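Long-range contacts in synaptotagmin IV (Rattus norvegicus, PDB 1W15), which takes part in the mobility of neuronal dense core vesicles through its interaction with the kinesin KIF1A, and is represented here by its C2B domain: residues D52-V57 and L103-E108; K69-K74 and E84-D89; K38-P43 and A145-L150; N58-K63 and E97-F102. One frame throughout, in Å; residues are numbered along the deposited sequence.

All four contacts lie in one C2 domain, a sandwich of two four-stranded antiparallel sheets. Contacts 1 and 4 hold the same two strands, 53-61 and 98-106: contact 1 lies at the calcium-binding end, where carboxylates gather round an ion, and contact 4 runs on toward the other end, where one oxygen of a glutamate is gripped by two neutral donors from the facing strand. Contact 2 crosses between the sheets, with phenylalanines buried against a lysine chain and a carboxylate beside them. Contact 3, the buried one overall, reaches over an intervening strand by an arginine-tryptophan stack, while its leucines meet Val104 and Pro53 of contact 1; the other three are partly buried, 2 and 4 with exposed residues.

Contact 1: D52-V57 and L103-E108; sequences DPYVKV and LVLDSE. With CA (calcium ion), chain B; NA (sodium ion), chain F.
The Tyr54 ring carries CB of Leu105 on one face, offset toward the rim, in a CH-pi contact 3.9 Å from the ring centroid; the backbone N of Ser107 lies at its edge. CG of Tyr54 takes the crowded position between backbone N and carbonyl carbon (chi1 63°), which swings the ring across Leu105, and its OH bonds to Asn113. Asp106 OD1 lies 2.7 Å from the calcium ion and accepts a nearly straight bond from Asp52 N, also 2.7 Å, from above its plane. Asp52 OD2 binds the ion at 2.5 Å, and Glu108 OE1, Ser107 O and a water join in, so three acidic groups whose mutual repulsion the ion probably offsets share one site. These rather long distances are consistent with weak binding, in a synaptotagmin that does not act as a calcium binder. Asp52 OD1 turns instead to Cys76 N. Glu108 O binds a sodium ion, completed by Ser111, Asn113 and waters. Ser107 N bonds to Asp52 O, and Tyr54-Leu105 and Lys56-Leu103 form antiparallel hydrogen-bonded pairs. Pro53, Val55 and Val104 point to the other face, the first two onto Phe82 of strand 80-89; strands 64-70 and 114-121 flank the pair within its sheet.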
# COMPACT_ATOMS: atom_id res chain seq x y z
N ASP A 52 -21.75 8.31 3.70
CA ASP A 52 -21.02 8.02 2.46
C ASP A 52 -19.69 8.72 2.58
O ASP A 52 -19.56 9.83 2.05
CB ASP A 52 -21.80 8.60 1.28
CG ASP A 52 -23.20 8.05 1.21
OD1 ASP A 52 -23.35 6.82 1.16
OD2 ASP A 52 -24.21 8.75 1.24
N PRO A 53 -18.74 8.14 3.34
CA PRO A 53 -17.52 8.86 3.68
C PRO A 53 -16.48 9.06 2.58
O PRO A 53 -16.31 8.19 1.74
CB PRO A 53 -16.90 8.04 4.83
CG PRO A 53 -17.48 6.61 4.62
CD PRO A 53 -18.81 6.81 3.99
N TYR A 54 -15.83 10.21 2.61
CA TYR A 54 -14.56 10.41 1.89
C TYR A 54 -13.66 11.20 2.83
O TYR A 54 -14.12 11.69 3.87
CB TYR A 54 -14.75 11.16 0.57
CG TYR A 54 -15.28 12.58 0.67
CD1 TYR A 54 -16.64 12.82 0.91
CD2 TYR A 54 -14.43 13.66 0.51
CE1 TYR A 54 -17.14 14.13 0.98
CE2 TYR A 54 -14.90 15.00 0.60
CZ TYR A 54 -16.22 15.21 0.84
OH TYR A 54 -16.66 16.50 0.91
N VAL A 55 -12.39 11.33 2.48
CA VAL A 55 -11.48 12.02 3.35
C VAL A 55 -10.77 13.11 2.57
O VAL A 55 -10.22 12.88 1.47
CB VAL A 55 -10.42 11.03 3.93
CG1 VAL A 55 -9.41 11.79 4.83
CG2 VAL A 55 -11.14 9.92 4.69
N LYS A 56 -10.74 14.29 3.17
CA LYS A 56 -10.02 15.42 2.62
C LYS A 56 -8.79 15.61 3.47
O LYS A 56 -8.86 15.50 4.70
CB LYS A 56 -10.90 16.68 2.76
CG LYS A 56 -10.23 17.89 2.17
CD LYS A 56 -11.24 18.72 1.48
CE LYS A 56 -10.60 19.97 0.94
NZ LYS A 56 -11.69 20.87 0.58
N VAL A 57 -7.67 15.90 2.81
CA VAL A 57 -6.38 16.03 3.47
C VAL A 57 -5.82 17.43 3.13
O VAL A 57 -5.59 17.74 1.96
CB VAL A 57 -5.38 14.94 3.03
CG1 VAL A 57 -4.07 15.03 3.88
CG2 VAL A 57 -5.99 13.50 3.15
N LEU A 103 -9.93 15.28 7.28
CA LEU A 103 -11.35 15.48 7.52
C LEU A 103 -12.10 14.32 6.89
O LEU A 103 -11.97 14.08 5.69
CB LEU A 103 -11.82 16.81 6.89
CG LEU A 103 -10.92 17.97 7.38
CD1 LEU A 103 -10.69 18.95 6.31
CD2 LEU A 103 -11.45 18.56 8.66
N VAL A 104 -12.86 13.60 7.71
CA VAL A 104 -13.78 12.59 7.24
C VAL A 104 -15.17 13.27 7.09
O VAL A 104 -15.70 13.79 8.08
CB VAL A 104 -13.85 11.37 8.21
CG1 VAL A 104 -14.80 10.30 7.60
CG2 VAL A 104 -12.40 10.78 8.51
N LEU A 105 -15.68 13.27 5.86
CA LEU A 105 -16.89 14.00 5.47
C LEU A 105 -17.88 13.03 4.91
O LEU A 105 -17.50 12.00 4.34
CB LEU A 105 -16.52 15.03 4.38
CG LEU A 105 -15.56 16.12 4.90
CD1 LEU A 105 -14.32 16.27 4.05
CD2 LEU A 105 -16.41 17.39 4.89
N ASP A 106 -19.16 13.39 5.01
CA ASP A 106 -20.21 12.56 4.46
C ASP A 106 -20.64 13.24 3.17
O ASP A 106 -21.07 14.42 3.19
CB ASP A 106 -21.35 12.51 5.47
CG ASP A 106 -22.56 11.80 4.96
OD1 ASP A 106 -22.46 10.84 4.17
OD2 ASP A 106 -23.68 12.17 5.28
N SER A 107 -20.50 12.53 2.05
CA SER A 107 -20.94 13.07 0.77
C SER A 107 -22.45 13.05 0.68
O SER A 107 -23.08 12.00 0.84
CB SER A 107 -20.28 12.28 -0.35
OG SER A 107 -20.86 12.64 -1.58
N GLU A 108 -23.07 14.21 0.47
CA GLU A 108 -24.52 14.28 0.43
C GLU A 108 -24.90 15.24 -0.68
O GLU A 108 -24.53 16.41 -0.63
CB GLU A 108 -25.07 14.80 1.77
CG GLU A 108 -26.60 14.81 1.83
CD GLU A 108 -27.18 13.44 2.16
OE1 GLU A 108 -26.46 12.62 2.73
OE2 GLU A 108 -28.35 13.18 1.85
CA CA B . -24.65 10.78 2.62
NA NA F . -22.91 17.99 -0.76
O HOH W 1 -27.35 10.29 2.73
O HOH W 2 -22.02 16.64 -2.50
O HOH W 3 -24.20 19.20 -3.01
O HOH W 4 -20.98 19.61 -0.68

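Contact 2: K69-K74 and E84-D89; sequences KKTHVK and ELFVFD
Two sheets of the C2 beta sandwich meet here, strand 64-70 with its following loop from one and strand 80-89 from the other, running in nearly opposite directions. The apolar share belongs to the aliphatic part of Lys69. Its CB sits over the centre of the Phe86 ring, 3.6 Å from the centroid, a CH-pi contact almost along the ring normal. A bend at chi2 (-73°) then carries the chain on, so that Lys69 CG comes 3.4 Å from Phe88 CZ, the two side chains meeting tip to tip. Thr71 adds its CG2 methyl near Phe86 CZ. The polar share gathers on the buried carboxylate of Glu84. Its OE2 accepts a nearly straight hydrogen bond from His72 N at 2.8 Å, though crowding against the imidazole makes the place of OE2 less sure. Thr71 OG1 donates to His72 O and accepts from Val55 N, tying this loop to the neighbouring strand. Lys38 of a second subunit makes only a long, weak ion pair with Glu84 OE1. Waters do the rest: one relays Lys74 NZ to Glu84 OE2, and another donates both to Lys70 O at 2.6 Å and to Glu84 OE1 at 2.9 Å.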
# COMPACT_ATOMS: atom_id res chain seq x y z
N LYS A 69 -5.86 17.49 -0.87
CA LYS A 69 -6.14 16.26 -1.62
C LYS A 69 -7.45 15.73 -1.12
O LYS A 69 -7.88 16.11 -0.04
CB LYS A 69 -5.08 15.19 -1.31
CG LYS A 69 -3.61 15.64 -1.50
CD LYS A 69 -3.19 15.78 -2.95
CE LYS A 69 -1.69 16.13 -2.98
NZ LYS A 69 -1.33 16.36 -4.37
N LYS A 70 -8.09 14.86 -1.87
CA LYS A 70 -9.25 14.16 -1.35
C LYS A 70 -9.39 12.79 -1.96
O LYS A 70 -8.90 12.57 -3.09
CB LYS A 70 -10.53 14.99 -1.46
CG LYS A 70 -11.18 15.03 -2.74
CD LYS A 70 -12.35 16.03 -2.61
CE LYS A 70 -12.89 16.36 -4.00
NZ LYS A 70 -13.82 17.55 -3.96
N THR A 71 -9.96 11.87 -1.18
CA THR A 71 -10.19 10.52 -1.65
C THR A 71 -11.49 10.44 -2.38
O THR A 71 -12.29 11.38 -2.34
CB THR A 71 -10.25 9.48 -0.48
OG1 THR A 71 -11.49 9.66 0.25
CG2 THR A 71 -9.10 9.66 0.55
N HIS A 72 -11.71 9.29 -2.99
CA HIS A 72 -13.02 8.91 -3.54
C HIS A 72 -13.96 8.64 -2.40
O HIS A 72 -13.54 8.48 -1.23
CB HIS A 72 -12.89 7.64 -4.37
CG HIS A 72 -12.08 7.83 -5.61
ND1 HIS A 72 -12.65 8.16 -6.83
CD2 HIS A 72 -10.74 7.82 -5.81
CE1 HIS A 72 -11.70 8.28 -7.74
NE2 HIS A 72 -10.53 8.08 -7.15
N VAL A 73 -15.24 8.63 -2.71
CA VAL A 73 -16.17 8.37 -1.62
C VAL A 73 -16.61 6.90 -1.61
O VAL A 73 -16.85 6.29 -2.64
CB VAL A 73 -17.39 9.29 -1.71
CG1 VAL A 73 -17.36 10.10 -3.00
CG2 VAL A 73 -18.68 8.49 -1.64
N LYS A 74 -16.72 6.37 -0.39
CA LYS A 74 -17.29 5.04 -0.18
C LYS A 74 -18.76 5.19 0.23
O LYS A 74 -19.08 6.01 1.08
CB LYS A 74 -16.43 4.30 0.83
CG LYS A 74 -14.98 4.14 0.34
CD LYS A 74 -14.99 3.40 -1.02
CE LYS A 74 -13.59 2.99 -1.55
NZ LYS A 74 -12.95 4.06 -2.37
N GLU A 84 -5.64 5.30 -0.33
CA GLU A 84 -5.30 6.33 -1.32
C GLU A 84 -3.99 6.93 -0.87
O GLU A 84 -3.95 7.52 0.21
CB GLU A 84 -6.41 7.43 -1.41
CG GLU A 84 -7.58 6.84 -2.18
CD GLU A 84 -8.26 7.81 -3.10
OE1 GLU A 84 -7.56 8.70 -3.65
OE2 GLU A 84 -9.48 7.63 -3.29
N LEU A 85 -2.96 6.82 -1.71
CA LEU A 85 -1.66 7.46 -1.40
C LEU A 85 -1.58 8.81 -2.12
O LEU A 85 -1.90 8.93 -3.34
CB LEU A 85 -0.51 6.55 -1.79
CG LEU A 85 0.95 7.02 -1.50
CD1 LEU A 85 1.82 5.74 -1.26
CD2 LEU A 85 1.51 7.88 -2.65
N PHE A 86 -1.11 9.81 -1.36
CA PHE A 86 -0.85 11.14 -1.89
C PHE A 86 0.58 11.53 -1.64
O PHE A 86 1.18 11.13 -0.60
CB PHE A 86 -1.74 12.19 -1.23
CG PHE A 86 -3.23 11.86 -1.34
CD1 PHE A 86 -3.90 11.99 -2.56
CD2 PHE A 86 -3.95 11.46 -0.20
CE1 PHE A 86 -5.29 11.69 -2.67
CE2 PHE A 86 -5.38 11.15 -0.31
CZ PHE A 86 -6.00 11.26 -1.54
N VAL A 87 1.10 12.33 -2.55
CA VAL A 87 2.47 12.84 -2.40
C VAL A 87 2.39 14.36 -2.22
O VAL A 87 1.85 15.06 -3.10
CB VAL A 87 3.35 12.46 -3.65
CG1 VAL A 87 4.78 13.07 -3.58
CG2 VAL A 87 3.44 10.99 -3.76
N PHE A 88 2.97 14.88 -1.12
CA PHE A 88 3.04 16.34 -0.89
C PHE A 88 4.44 16.84 -1.05
O PHE A 88 5.37 16.24 -0.54
CB PHE A 88 2.59 16.70 0.52
CG PHE A 88 1.13 16.55 0.74
CD1 PHE A 88 0.23 17.48 0.20
CD2 PHE A 88 0.64 15.52 1.53
CE1 PHE A 88 -1.15 17.39 0.43
CE2 PHE A 88 -0.75 15.39 1.75
CZ PHE A 88 -1.65 16.35 1.20
N ASP A 89 4.60 17.95 -1.76
CA ASP A 89 5.87 18.73 -1.74
C ASP A 89 6.00 19.54 -0.45
O ASP A 89 5.04 20.17 -0.01
CB ASP A 89 5.86 19.71 -2.92
CG ASP A 89 5.97 19.00 -4.26
OD1 ASP A 89 6.71 18.00 -4.37
OD2 ASP A 89 5.35 19.38 -5.27
O HOH W 5 -8.62 11.00 -5.11
O HOH W 6 -10.58 5.12 -2.60

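Contact 3: K38-P43 and A145-L150; sequences KARHLP and AKWHML
In one four-stranded sheet of the C2 sandwich, strands 31-40 and 144-149 are not neighbours: strand 18-26 runs between them, their axes stay 9.0 Å apart, and side chains bridge the gap, with no hydrogen bond between the two segments. The tight part is a cation-pi stack. Arg40 leaves its backbone by the crowded first torsion (chi1 72°), extends straight from CG to NE, and lays its guanidinium flat on one face of the Trp147 indole, planes 8° apart. Arg40 CZ comes 3.4 Å from Trp147 CE2, and Arg40 CD lies over the six-membered ring. The salt bridge of Arg40 NH2 with Glu18 holds the guanidinium from a second direction. An alanine at Trp147 would take away the flat surface under the guanidinium, which would probably leave its tilt less fixed and loosen the tie across strand 18-26. More loosely, Lys38 meets the indole with its carbonyl O, 3.8 Å from Trp147 CZ3, and with CB, 4.1 Å from Trp147 CH2; its NZ leads off to weak partners, Glu84 and Leu85 of a third subunit. On the buried side the leucines touch by one pair of methyls, Leu42 CD2 and Leu150 CD1, 3.8 Å apart.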
# COMPACT_ATOMS: atom_id res chain seq x y z
N LYS A 38 -8.05 3.51 5.93
CA LYS A 38 -9.42 3.02 6.26
C LYS A 38 -9.98 3.87 7.38
O LYS A 38 -9.25 4.46 8.15
CB LYS A 38 -9.41 1.60 6.86
CG LYS A 38 -8.46 0.64 6.36
CD LYS A 38 -8.67 -0.73 7.07
CE LYS A 38 -7.73 -1.76 6.41
NZ LYS A 38 -7.94 -3.19 6.90
N ALA A 39 -11.30 3.93 7.48
CA ALA A 39 -11.94 4.46 8.68
C ALA A 39 -12.83 3.34 9.23
O ALA A 39 -13.29 2.47 8.48
CB ALA A 39 -12.80 5.69 8.31
N ARG A 40 -13.13 3.39 10.53
CA ARG A 40 -14.07 2.45 11.13
C ARG A 40 -14.81 3.10 12.29
O ARG A 40 -14.38 4.15 12.83
CB ARG A 40 -13.34 1.18 11.61
CG ARG A 40 -12.48 1.40 12.84
CD ARG A 40 -11.58 0.22 13.21
NE ARG A 40 -10.60 0.55 14.26
CZ ARG A 40 -9.57 -0.23 14.61
NH1 ARG A 40 -9.38 -1.41 14.01
NH2 ARG A 40 -8.74 0.15 15.58
N HIS A 41 -15.94 2.46 12.66
CA HIS A 41 -16.82 2.90 13.73
C HIS A 41 -17.32 4.31 13.52
O HIS A 41 -17.46 5.06 14.48
CB HIS A 41 -16.14 2.79 15.11
CG HIS A 41 -15.53 1.46 15.40
ND1 HIS A 41 -16.22 0.27 15.28
CD2 HIS A 41 -14.29 1.13 15.85
CE1 HIS A 41 -15.42 -0.74 15.60
NE2 HIS A 41 -14.25 -0.24 15.94
N LEU A 42 -17.57 4.69 12.26
CA LEU A 42 -18.12 6.01 11.96
C LEU A 42 -19.57 6.08 12.44
O LEU A 42 -20.28 5.10 12.31
CB LEU A 42 -18.02 6.30 10.46
CG LEU A 42 -16.59 6.47 9.91
CD1 LEU A 42 -16.65 6.68 8.39
CD2 LEU A 42 -15.76 7.57 10.62
N PRO A 43 -19.96 7.23 13.03
CA PRO A 43 -21.29 7.48 13.61
C PRO A 43 -22.50 6.95 12.82
O PRO A 43 -22.52 7.09 11.60
CB PRO A 43 -21.36 9.00 13.64
CG PRO A 43 -19.98 9.44 13.78
CD PRO A 43 -19.07 8.38 13.24
N ALA A 145 2.40 3.64 10.08
CA ALA A 145 0.89 3.59 10.08
C ALA A 145 0.35 3.54 11.50
O ALA A 145 0.94 2.82 12.35
CB ALA A 145 0.40 2.40 9.29
N LYS A 146 -0.71 4.32 11.80
CA LYS A 146 -1.33 4.29 13.13
C LYS A 146 -2.81 4.57 12.98
O LYS A 146 -3.19 5.35 12.09
CB LYS A 146 -0.80 5.37 14.09
CG LYS A 146 0.71 5.37 14.30
CD LYS A 146 1.12 6.20 15.58
CE LYS A 146 2.65 6.13 15.79
NZ LYS A 146 3.11 4.69 15.75
N TRP A 147 -3.58 3.94 13.84
CA TRP A 147 -5.00 4.28 14.08
C TRP A 147 -5.11 5.48 15.00
O TRP A 147 -4.35 5.59 15.98
CB TRP A 147 -5.70 3.10 14.75
CG TRP A 147 -6.14 2.00 13.82
CD1 TRP A 147 -5.60 0.72 13.72
CD2 TRP A 147 -7.23 2.06 12.90
NE1 TRP A 147 -6.29 0.00 12.76
CE2 TRP A 147 -7.32 0.77 12.27
CE3 TRP A 147 -8.17 3.07 12.55
CZ2 TRP A 147 -8.31 0.46 11.28
CZ3 TRP A 147 -9.16 2.77 11.60
CH2 TRP A 147 -9.20 1.47 10.95
N HIS A 148 -6.02 6.41 14.69
CA HIS A 148 -6.26 7.57 15.53
C HIS A 148 -7.74 7.72 15.76
O HIS A 148 -8.50 7.51 14.82
CB HIS A 148 -5.84 8.83 14.81
CG HIS A 148 -4.37 8.89 14.57
ND1 HIS A 148 -3.49 9.41 15.51
CD2 HIS A 148 -3.62 8.50 13.52
CE1 HIS A 148 -2.26 9.37 15.02
NE2 HIS A 148 -2.30 8.82 13.82
N MET A 149 -8.14 8.11 16.97
CA MET A 149 -9.56 8.54 17.21
C MET A 149 -9.80 9.87 16.50
O MET A 149 -8.92 10.73 16.46
CB MET A 149 -9.85 8.70 18.71
CG MET A 149 -9.60 7.43 19.59
SD MET A 149 -10.65 6.01 19.12
CE MET A 149 -12.31 6.66 19.23
N LEU A 150 -10.98 10.02 15.92
CA LEU A 150 -11.37 11.25 15.28
C LEU A 150 -11.99 12.20 16.32
O LEU A 150 -12.62 11.75 17.28
CB LEU A 150 -12.40 10.94 14.17
CG LEU A 150 -11.76 10.18 12.99
CD1 LEU A 150 -12.80 9.52 12.11
CD2 LEU A 150 -10.91 11.11 12.14

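Contact 4: N58-K63 and E97-F102; sequences NLYHAK and EISVEF
Glu101 OE1 is gripped by two donors from the facing strand: Asn58 ND2 at 2.9 Å and Tyr60 OH at 2.7 Å, both coming from above the carboxylate plane. The Glu101 chain reaches them extended, CG anti to the backbone N (chi1 178°), beside the edge of the Tyr60 ring. The other oxygen, OE2, forms a salt bridge with Arg118, which probably keeps the group ionised. Asn58 is held at both ends of its amide, since OD1 accepts from Arg65. A phenylalanine at Tyr60 would lose the hydroxyl, and with it one of the two donors on Glu101 OE1, and would probably let the carboxylate swing more freely. Farther along the same face, Ser99 OG lies 3.4 Å from Tyr60 CB and donates to a water that in turn donates to Ala62 O and Glu97 O. The opposite face is mostly apolar, with His61 at its end: Leu59 CD1 fits between Ile98 CG2 and Val100 CG2, 3.8 Å from each. Asn58-Glu101 and Tyr60-Ser99 are antiparallel hydrogen-bonded pairs, and Ala62 N extends the ladder to Glu97 O at 2.7 Å. There the chain turns back, Ala62 with a positive phi of 59°, close to a type II' turn. It leads into strand 64-70, closing a tight beta hairpin with strand 53-61, which with strand 98-106 forms the central pair of this sheet of the C2 beta sandwich.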
# COMPACT_ATOMS: atom_id res chain seq x y z
N ASN A 58 -5.62 18.27 4.14
CA ASN A 58 -5.07 19.63 3.93
C ASN A 58 -3.67 19.66 4.51
O ASN A 58 -3.47 19.17 5.61
CB ASN A 58 -5.96 20.69 4.62
CG ASN A 58 -7.32 20.83 3.96
OD1 ASN A 58 -7.40 20.80 2.73
ND2 ASN A 58 -8.40 20.99 4.75
N LEU A 59 -2.73 20.30 3.81
CA LEU A 59 -1.36 20.44 4.29
C LEU A 59 -1.13 21.91 4.60
O LEU A 59 -1.46 22.76 3.77
CB LEU A 59 -0.40 20.03 3.18
CG LEU A 59 1.09 20.04 3.55
CD1 LEU A 59 1.41 18.86 4.43
CD2 LEU A 59 1.96 20.01 2.30
N TYR A 60 -0.60 22.21 5.80
CA TYR A 60 -0.40 23.60 6.26
C TYR A 60 1.07 23.82 6.48
O TYR A 60 1.74 22.95 7.07
CB TYR A 60 -1.09 23.81 7.59
CG TYR A 60 -2.59 23.76 7.43
CD1 TYR A 60 -3.29 24.91 7.01
CD2 TYR A 60 -3.31 22.58 7.67
CE1 TYR A 60 -4.70 24.89 6.81
CE2 TYR A 60 -4.70 22.56 7.50
CZ TYR A 60 -5.38 23.72 7.07
OH TYR A 60 -6.77 23.67 6.89
N HIS A 61 1.55 24.98 6.05
CA HIS A 61 2.88 25.48 6.48
C HIS A 61 2.65 26.67 7.41
O HIS A 61 2.20 27.73 6.99
CB HIS A 61 3.65 25.89 5.24
CG HIS A 61 5.08 26.27 5.53
ND1 HIS A 61 5.89 26.86 4.58
CD2 HIS A 61 5.83 26.13 6.65
CE1 HIS A 61 7.08 27.07 5.11
NE2 HIS A 61 7.07 26.64 6.36
N ALA A 62 2.92 26.47 8.69
CA ALA A 62 2.47 27.36 9.74
C ALA A 62 0.92 27.38 9.63
O ALA A 62 0.26 26.33 9.80
CB ALA A 62 3.09 28.77 9.56
N LYS A 63 0.33 28.52 9.33
CA LYS A 63 -1.14 28.51 9.33
C LYS A 63 -1.70 28.68 7.94
O LYS A 63 -2.90 28.91 7.76
CB LYS A 63 -1.67 29.55 10.29
CG LYS A 63 -1.55 29.13 11.75
CD LYS A 63 -2.06 30.26 12.61
CE LYS A 63 -1.51 30.18 14.04
NZ LYS A 63 -2.04 28.99 14.76
N GLU A 97 7.31 23.22 10.98
CA GLU A 97 6.09 24.05 10.85
C GLU A 97 5.03 23.47 9.93
O GLU A 97 4.07 24.16 9.53
CB GLU A 97 6.47 25.46 10.38
CG GLU A 97 7.20 26.24 11.47
CD GLU A 97 7.65 27.62 11.02
OE1 GLU A 97 6.83 28.57 11.08
OE2 GLU A 97 8.82 27.75 10.61
N ILE A 98 5.18 22.20 9.60
CA ILE A 98 4.23 21.56 8.70
C ILE A 98 3.20 20.81 9.54
O ILE A 98 3.56 20.17 10.52
CB ILE A 98 5.01 20.59 7.76
CG1 ILE A 98 5.97 21.38 6.87
CG2 ILE A 98 4.07 19.68 6.95
CD1 ILE A 98 5.31 22.28 5.83
N SER A 99 1.93 20.87 9.15
CA SER A 99 0.96 20.00 9.79
C SER A 99 0.02 19.47 8.72
O SER A 99 -0.07 20.05 7.64
CB SER A 99 0.22 20.76 10.87
OG SER A 99 -0.48 21.84 10.29
N VAL A 100 -0.68 18.37 9.03
CA VAL A 100 -1.57 17.69 8.07
C VAL A 100 -2.93 17.54 8.77
O VAL A 100 -2.98 17.15 9.94
CB VAL A 100 -1.06 16.29 7.66
CG1 VAL A 100 -1.99 15.61 6.61
CG2 VAL A 100 0.41 16.36 7.11
N GLU A 101 -3.99 17.90 8.07
CA GLU A 101 -5.33 17.88 8.66
C GLU A 101 -6.10 16.89 7.84
O GLU A 101 -6.19 17.05 6.62
CB GLU A 101 -5.96 19.27 8.54
CG GLU A 101 -7.39 19.40 9.08
CD GLU A 101 -7.99 20.81 8.77
OE1 GLU A 101 -7.86 21.29 7.62
OE2 GLU A 101 -8.60 21.44 9.67
N PHE A 102 -6.73 15.91 8.49
CA PHE A 102 -7.60 14.93 7.83
C PHE A 102 -9.04 15.21 8.26
O PHE A 102 -9.32 15.36 9.49
CB PHE A 102 -7.26 13.50 8.27
CG PHE A 102 -5.87 13.08 7.95
CD1 PHE A 102 -4.82 13.34 8.86
CD2 PHE A 102 -5.60 12.37 6.76
CE1 PHE A 102 -3.52 12.95 8.56
CE2 PHE A 102 -4.28 11.97 6.47
CZ PHE A 102 -3.26 12.24 7.35
O HOH W 7 1.14 24.04 10.34